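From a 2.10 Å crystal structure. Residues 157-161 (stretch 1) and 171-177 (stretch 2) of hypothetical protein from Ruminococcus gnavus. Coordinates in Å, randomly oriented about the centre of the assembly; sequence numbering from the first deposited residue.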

# COMPACT_ATOMS: atom_id res chain seq x y z
N LEU A 157 9.66 -19.33 -12.54
CA LEU A 157 8.92 -18.30 -11.81
C LEU A 157 7.46 -18.40 -12.20
O LEU A 157 7.13 -18.91 -13.26
N GLY A 158 6.58 -17.90 -11.33
CA GLY A 158 5.16 -17.85 -11.63
C GLY A 158 4.65 -16.43 -11.50
O GLY A 158 4.62 -15.89 -10.41
N PHE A 159 4.27 -15.81 -12.62
CA PHE A 159 3.62 -14.50 -12.58
C PHE A 159 2.13 -14.62 -12.88
O PHE A 159 1.71 -15.41 -13.76
N THR A 160 1.33 -13.82 -12.17
CA THR A 160 -0.07 -13.62 -12.50
C THR A 160 -0.21 -12.30 -13.27
O THR A 160 -0.05 -11.21 -12.72
N ALA A 161 -0.50 -12.42 -14.57
CA ALA A 161 -0.70 -11.28 -15.45
C ALA A 161 -2.18 -11.01 -15.58
O ALA A 161 -2.99 -11.93 -15.61
N HIS A 171 -0.11 -8.57 -12.20
CA HIS A 171 -0.79 -8.45 -10.91
C HIS A 171 0.09 -8.96 -9.78
O HIS A 171 0.05 -8.43 -8.65
N SER A 172 0.84 -10.02 -10.05
CA SER A 172 1.74 -10.58 -9.05
C SER A 172 2.95 -11.23 -9.68
O SER A 172 2.84 -11.84 -10.75
N LEU A 173 4.09 -11.07 -9.03
CA LEU A 173 5.36 -11.68 -9.46
C LEU A 173 5.52 -13.08 -8.88
O LEU A 173 6.54 -13.73 -9.07
N LYS A 174 4.51 -13.50 -8.11
CA LYS A 174 4.40 -14.83 -7.56
C LYS A 174 2.98 -15.35 -7.79
O LYS A 174 2.01 -14.58 -7.85
N GLU A 175 2.87 -16.66 -7.93
CA GLU A 175 1.61 -17.34 -8.26
C GLU A 175 0.45 -16.86 -7.40
O GLU A 175 0.62 -16.58 -6.23
N GLY A 176 -0.73 -16.76 -8.00
CA GLY A 176 -1.94 -16.37 -7.27
C GLY A 176 -2.11 -14.87 -7.14
O GLY A 176 -1.63 -14.10 -7.98
N LEU A 177 -2.79 -14.46 -6.08
CA LEU A 177 -3.05 -13.06 -5.81
C LEU A 177 -1.87 -12.44 -5.09
O LEU A 177 -1.21 -13.09 -4.27

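Stretch 1 runs as a strand, and stretch 2 meets it in a short antiparallel pairing before leaving it as a loop; T160 is the residue most covered by the contact. At the start of stretch 2 the chain turns a corner, and H171 directs its CA-to-CB bond toward stretch 1. With chi1 in t and chi2 at 66°, its CB lies 4.3 Å from T160 CG2, and the imidazole meets that methyl obliquely. The backbone of H171 adds a short hydrogen bond, H171 N to T160 O (2.7 Å), and the same carbonyl also accepts from S172 N (3.1 Å).

S172 is the bridge partner of T160. T160 N donates to S172 O (2.9 Å), and because paired residues share a face of the sheet, the two side chains lie together, with T160 CB 4.2 Å from S172 CB. The serine, chi1 t, turns its hydroxyl along its own stretch, where S172 OG donates to K174 O (2.7 Å) and so braces the turn that follows.

L173 (m, p) points sideways and supplies the apolar part of the contact. Its CG lies over one face of the F159 ring, and L173 CB is 4.0 Å from F159 CE1. F159, chi1 m, also starts sideways, but its ring reaches nearer, bringing F159 CD1 to 3.1 Å from L173 O. Water 1 links the backbones here, its oxygen accepting from G158 N (2.6 Å) and lying 2.6 Å from L173 O, to which it can donate.

K174 and E175 point away from stretch 1, their backbone passing close to G158: K174 CA lies 3.0 Å from G158 O. At G176, whose positive phi favours glycine, the carbonyl receives the T160 hydroxyl: with chi1 m, T160 OG1 donates to G176 O (2.7 Å), tying the loop back to the strand.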

# COMPACT_ATOMS: atom_id res chain seq x y z
CB LEU A 157 9.46 -16.91 -12.14
CG LEU A 157 10.98 -16.73 -12.19
CD1 LEU A 157 11.35 -15.46 -12.94
CD2 LEU A 157 11.56 -16.70 -10.79
CB PHE A 159 4.24 -13.52 -13.60
CG PHE A 159 5.69 -13.15 -13.36
CD1 PHE A 159 6.38 -13.56 -12.21
CD2 PHE A 159 6.36 -12.35 -14.27
CE1 PHE A 159 7.70 -13.21 -12.01
CE2 PHE A 159 7.69 -11.99 -14.07
CZ PHE A 159 8.36 -12.42 -12.94
CB THR A 160 -0.95 -13.58 -11.25
OG1 THR A 160 -0.74 -14.77 -10.47
CG2 THR A 160 -2.42 -13.48 -11.63
CB ALA A 161 -0.11 -11.57 -16.82
CB HIS A 171 -2.10 -9.25 -10.89
CG HIS A 171 -2.75 -9.26 -9.55
ND1 HIS A 171 -3.27 -8.12 -8.97
CD2 HIS A 171 -2.92 -10.25 -8.64
CE1 HIS A 171 -3.76 -8.41 -7.78
NE2 HIS A 171 -3.56 -9.70 -7.56
CB SER A 172 1.01 -11.59 -8.18
OG SER A 172 1.80 -11.99 -7.07
CB LEU A 173 6.55 -10.81 -9.01
CG LEU A 173 6.91 -9.64 -9.92
CD1 LEU A 173 5.93 -8.48 -9.77
CD2 LEU A 173 8.33 -9.20 -9.61
CB LYS A 174 4.74 -14.80 -6.08
CG LYS A 174 6.15 -14.27 -5.83
CD LYS A 174 6.63 -14.58 -4.43
CE LYS A 174 5.98 -13.70 -3.39
NZ LYS A 174 6.16 -14.27 -2.04
CB GLU A 175 1.81 -18.84 -8.01
CG GLU A 175 0.96 -19.76 -8.85
CD GLU A 175 1.39 -21.20 -8.66
OE1 GLU A 175 1.33 -21.67 -7.50
OE2 GLU A 175 1.79 -21.85 -9.65
CB LEU A 177 -4.30 -12.89 -4.94
CG LEU A 177 -5.68 -13.24 -5.51
CD1 LEU A 177 -6.75 -12.88 -4.50
CD2 LEU A 177 -5.95 -12.55 -6.84
O HOH W 1 7.27 -16.18 -9.46